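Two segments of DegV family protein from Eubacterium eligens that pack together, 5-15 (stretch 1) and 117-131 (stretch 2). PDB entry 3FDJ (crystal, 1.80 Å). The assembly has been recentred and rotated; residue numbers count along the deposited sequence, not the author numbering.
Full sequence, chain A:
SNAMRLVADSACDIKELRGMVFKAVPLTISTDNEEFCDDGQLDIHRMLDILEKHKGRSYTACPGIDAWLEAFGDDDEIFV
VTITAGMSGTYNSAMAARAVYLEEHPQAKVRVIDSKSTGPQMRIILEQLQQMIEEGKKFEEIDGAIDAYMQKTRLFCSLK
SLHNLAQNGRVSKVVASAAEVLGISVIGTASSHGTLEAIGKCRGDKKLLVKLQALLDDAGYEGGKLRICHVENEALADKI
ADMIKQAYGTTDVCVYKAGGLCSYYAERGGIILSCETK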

# COMPACT_ATOMS: atom_id res chain seq x y z
N ARG A 5 5.90 7.95 17.44
CA ARG A 5 6.58 7.18 16.43
C ARG A 5 5.56 6.53 15.51
O ARG A 5 4.59 5.91 15.98
N LEU A 6 5.79 6.65 14.21
CA LEU A 6 5.01 5.97 13.20
C LEU A 6 5.80 4.76 12.62
O LEU A 6 6.98 4.86 12.32
N VAL A 7 5.13 3.62 12.50
CA VAL A 7 5.73 2.40 11.97
C VAL A 7 4.79 1.84 10.91
O VAL A 7 3.55 1.92 11.06
N ALA A 8 5.34 1.29 9.83
CA ALA A 8 4.51 0.63 8.83
C ALA A 8 5.25 -0.51 8.21
O ALA A 8 6.46 -0.50 8.13
N ASP A 9 4.52 -1.52 7.74
CA ASP A 9 5.18 -2.48 6.89
C ASP A 9 5.54 -1.88 5.52
O ASP A 9 4.99 -0.86 5.08
N SER A 10 6.47 -2.55 4.86
CA SER A 10 7.07 -2.05 3.62
C SER A 10 6.10 -2.01 2.43
O SER A 10 6.44 -1.44 1.39
N ALA A 11 4.89 -2.56 2.58
CA ALA A 11 3.84 -2.36 1.57
C ALA A 11 3.43 -0.89 1.44
O ALA A 11 2.73 -0.55 0.48
N CYS A 12 3.86 -0.03 2.37
CA CYS A 12 3.59 1.41 2.26
C CYS A 12 4.46 2.11 1.21
O CYS A 12 4.22 3.27 0.88
N ASP A 13 5.48 1.40 0.70
CA ASP A 13 6.37 1.86 -0.39
C ASP A 13 7.38 2.96 0.01
O ASP A 13 8.22 3.34 -0.82
N ILE A 14 7.33 3.45 1.25
CA ILE A 14 8.19 4.57 1.66
C ILE A 14 9.09 4.16 2.81
O ILE A 14 8.80 3.19 3.52
N LYS A 15 10.18 4.91 2.94
CA LYS A 15 11.19 4.66 3.97
C LYS A 15 11.36 5.83 4.94
O LYS A 15 11.99 5.66 5.98
N SER A 117 -6.12 -2.05 3.24
CA SER A 117 -5.64 -1.73 1.93
C SER A 117 -4.12 -1.97 1.82
O SER A 117 -3.59 -2.90 2.41
N THR A 118 -3.45 -1.15 1.01
CA THR A 118 -2.02 -1.30 0.74
C THR A 118 -1.50 -0.01 0.13
O THR A 118 -2.29 0.88 -0.23
N GLY A 119 -0.18 0.08 0.02
CA GLY A 119 0.48 1.09 -0.78
C GLY A 119 0.02 2.50 -0.50
O GLY A 119 0.13 2.97 0.63
N PRO A 120 -0.48 3.19 -1.54
CA PRO A 120 -0.76 4.60 -1.35
C PRO A 120 -1.83 4.91 -0.33
O PRO A 120 -1.84 6.02 0.21
N GLN A 121 -2.74 3.97 -0.05
CA GLN A 121 -3.72 4.20 1.01
C GLN A 121 -3.05 4.17 2.40
O GLN A 121 -3.38 4.99 3.27
N MSE A 122 -2.10 3.26 2.58
CA MSE A 122 -1.26 3.24 3.80
C MSE A 122 -0.49 4.55 3.90
O MSE A 122 -0.43 5.15 4.97
N ARG A 123 0.06 5.02 2.77
CA ARG A 123 0.74 6.33 2.78
C ARG A 123 -0.16 7.47 3.23
O ARG A 123 0.25 8.29 4.05
N ILE A 124 -1.39 7.53 2.69
CA ILE A 124 -2.34 8.57 3.07
C ILE A 124 -2.67 8.50 4.58
O ILE A 124 -2.77 9.53 5.24
N ILE A 125 -2.85 7.31 5.10
CA ILE A 125 -3.06 7.14 6.54
C ILE A 125 -1.87 7.70 7.34
O ILE A 125 -2.04 8.50 8.26
N LEU A 126 -0.67 7.31 6.96
CA LEU A 126 0.56 7.76 7.64
C LEU A 126 0.67 9.27 7.61
O LEU A 126 1.01 9.89 8.63
N GLU A 127 0.36 9.87 6.46
CA GLU A 127 0.42 11.32 6.34
C GLU A 127 -0.62 12.03 7.21
O GLU A 127 -0.39 13.15 7.68
N GLN A 128 -1.78 11.42 7.39
CA GLN A 128 -2.80 12.01 8.23
C GLN A 128 -2.43 11.91 9.71
O GLN A 128 -2.69 12.84 10.47
N LEU A 129 -1.80 10.80 10.10
CA LEU A 129 -1.29 10.63 11.44
C LEU A 129 -0.25 11.73 11.70
O LEU A 129 -0.30 12.42 12.74
N GLN A 130 0.64 11.94 10.72
CA GLN A 130 1.64 12.98 10.84
C GLN A 130 1.01 14.36 11.01
O GLN A 130 1.39 15.11 11.91
N GLN A 131 0.04 14.68 10.16
CA GLN A 131 -0.66 15.96 10.24
C GLN A 131 -1.30 16.19 11.63
O GLN A 131 -1.19 17.28 12.21

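Strand 5-9 and helix 120-131 run antiparallel, their axes 176° apart in direction and 9.9 Å apart at closest approach, and the two stretches bury 597 Å² in all. L6 and A8 point toward the helix and V7 between them points away. R5 lies out of reach of the helix.

L6 points toward the helix as an m,t rotamer and gives 81 Å² to the contact. Its CB lies 4.2 Å from L126 CD2, its CD2 4.0 Å from L129 CB, and its CD1 3.7 Å from the backbone O of L126, so L6 contacts L126 and L129, and its CD1 also comes 4.0 Å from Q130 N. L126 and L129, both m,t, also point toward the strand. V7 (t) points away, in keeping with the alternation from L6 to A8, and its main chain barely touches the helix.

A8 points in again. Its methyl meets two longer helix side chains: A8 CB is 3.8 Å from L126 CD1 and 4.2 Å from CE of M122, a selenomethionine with rotamer m,t,p. D9 (chi1 p) leaves its CA sideways, but its end comes nearer, with D9 OD1 3.5 Å from M122 CE. The same oxygen accepts a hydrogen bond from the backbone of its own stretch, A11 N to D9 OD1 at 2.8 Å, which ties the strand end to the 3-10 segment.

S10 (p) points away and makes no contact. A11 points in, its CB 3.9 Å from M122 SE and 3.6 Å from T118 OG1. The one hydrogen bond across the stretches is here, from G119 N to A11 O at 3.0 Å; its 123° angle marks it as weak. G119 occupies the helix N-cap position, and its phi of 50° favours glycine.

C12 (p) projects sideways, yet its CB meets M122 CE at 4.0 Å and L126 CD1 at 4.1 Å. L126 CD1 thus meets A8 and C12, and I14 as well. D13 (chi1 m) points toward the helix start, where D13 OD2 is 3.4 Å from G119 CA.

I14 (p,t) closes the contact. Its CD1 is 4.3 Å from L126 CD1, while its CG2 lies 3.6 Å from R123 NH1, an oblique approach to the guanidinium. R123 is extended (t,t,t through chi3) and forms a salt bridge within the helix, R123 NE to E127 OE2 at 2.9 Å. K15 is exposed and out of reach. Most side-chain contacts are apolar, with L126 and M122 covering the most surface on the helix side; a few polar atoms of D9, D13, T118 and R123 border them.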

# COMPACT_ATOMS: atom_id res chain seq x y z
CB ARG A 5 7.41 6.08 17.07
CG ARG A 5 8.05 5.11 16.10
CD ARG A 5 8.95 4.12 16.84
NE ARG A 5 10.16 4.82 17.16
CZ ARG A 5 11.32 4.70 16.52
NH1 ARG A 5 11.52 3.82 15.55
NH2 ARG A 5 12.31 5.46 16.92
CB LEU A 6 4.60 6.95 12.09
CG LEU A 6 3.81 8.19 12.53
CD1 LEU A 6 3.40 9.06 11.30
CD2 LEU A 6 2.61 7.83 13.39
CB VAL A 7 5.97 1.36 13.09
CG1 VAL A 7 6.62 0.08 12.56
CG2 VAL A 7 6.87 1.95 14.22
CB ALA A 8 4.08 1.63 7.74
CB ASP A 9 4.40 -3.77 6.78
CG ASP A 9 3.15 -3.61 6.01
OD1 ASP A 9 3.24 -3.30 4.78
OD2 ASP A 9 2.07 -3.82 6.62
CB SER A 10 8.31 -2.90 3.27
OG SER A 10 7.94 -4.22 2.88
CB ALA A 11 2.63 -3.21 1.86
CB CYS A 12 3.74 2.09 3.61
SG CYS A 12 5.42 2.26 4.15
CB ASP A 13 5.60 2.36 -1.64
CG ASP A 13 4.58 1.34 -2.18
OD1 ASP A 13 4.97 0.18 -2.45
OD2 ASP A 13 3.39 1.73 -2.39
CB ILE A 14 7.38 5.85 2.01
CG1 ILE A 14 6.41 5.63 3.16
CG2 ILE A 14 6.61 6.30 0.77
CD1 ILE A 14 5.86 6.90 3.79
CB LYS A 15 12.54 4.35 3.31
CG LYS A 15 12.80 2.88 3.03
CD LYS A 15 12.25 2.42 1.70
CE LYS A 15 12.64 0.95 1.43
NZ LYS A 15 11.75 0.34 0.40
CB SER A 117 -6.01 -0.27 1.63
OG SER A 117 -5.83 0.06 0.25
CB THR A 118 -1.77 -2.47 -0.24
OG1 THR A 118 -0.38 -2.84 -0.17
CG2 THR A 118 -2.17 -2.09 -1.69
CB PRO A 120 -1.17 5.09 -2.75
CG PRO A 120 -1.59 3.87 -3.47
CD PRO A 120 -0.67 2.79 -2.94
CB GLN A 121 -4.89 3.21 0.89
CG GLN A 121 -6.12 3.54 1.78
CD GLN A 121 -7.46 3.01 1.23
OE1 GLN A 121 -7.50 2.12 0.38
NE2 GLN A 121 -8.57 3.51 1.79
CB MSE A 122 -0.28 2.04 3.80
CG MSE A 122 -0.97 0.70 3.84
SE MSE A 122 0.29 -0.73 3.70
CE MSE A 122 1.26 -0.44 5.43
CB ARG A 123 1.39 6.65 1.43
CG ARG A 123 2.15 7.92 1.47
CD ARG A 123 2.93 8.17 0.22
NE ARG A 123 3.62 9.43 0.36
CZ ARG A 123 4.71 9.79 -0.31
NH1 ARG A 123 5.27 8.98 -1.23
NH2 ARG A 123 5.27 10.96 -0.04
CB ILE A 124 -3.60 8.52 2.18
CG1 ILE A 124 -3.26 9.11 0.81
CG2 ILE A 124 -4.77 9.30 2.79
CD1 ILE A 124 -4.44 9.21 -0.19
CB ILE A 125 -3.35 5.67 6.89
CG1 ILE A 125 -4.69 5.26 6.27
CG2 ILE A 125 -3.37 5.46 8.41
CD1 ILE A 125 -4.95 3.75 6.25
CB LEU A 126 1.78 7.13 7.00
CG LEU A 126 1.97 5.66 7.34
CD1 LEU A 126 2.91 5.01 6.32
CD2 LEU A 126 2.53 5.51 8.76
CB GLU A 127 0.30 11.77 4.90
CG GLU A 127 1.51 11.39 4.03
CD GLU A 127 1.36 11.91 2.62
OE1 GLU A 127 0.71 12.97 2.45
OE2 GLU A 127 1.89 11.28 1.68
CB GLN A 128 -4.18 11.40 7.98
CG GLN A 128 -5.30 12.12 8.70
CD GLN A 128 -5.53 13.55 8.26
OE1 GLN A 128 -5.08 13.99 7.19
NE2 GLN A 128 -6.23 14.30 9.10
CB LEU A 129 -0.66 9.26 11.63
CG LEU A 129 -1.65 8.07 11.69
CD1 LEU A 129 -0.87 6.75 11.58
CD2 LEU A 129 -2.53 8.19 12.95
CB GLN A 130 2.55 12.99 9.60
CG GLN A 130 3.45 14.22 9.55
CD GLN A 130 4.42 14.15 8.39
OE1 GLN A 130 4.31 13.28 7.53
NE2 GLN A 130 5.38 15.06 8.39
CB GLN A 131 -1.73 16.08 9.16
CG GLN A 131 -2.33 17.46 9.09
CD GLN A 131 -3.38 17.58 8.03
OE1 GLN A 131 -3.11 17.31 6.85
NE2 GLN A 131 -4.59 17.97 8.42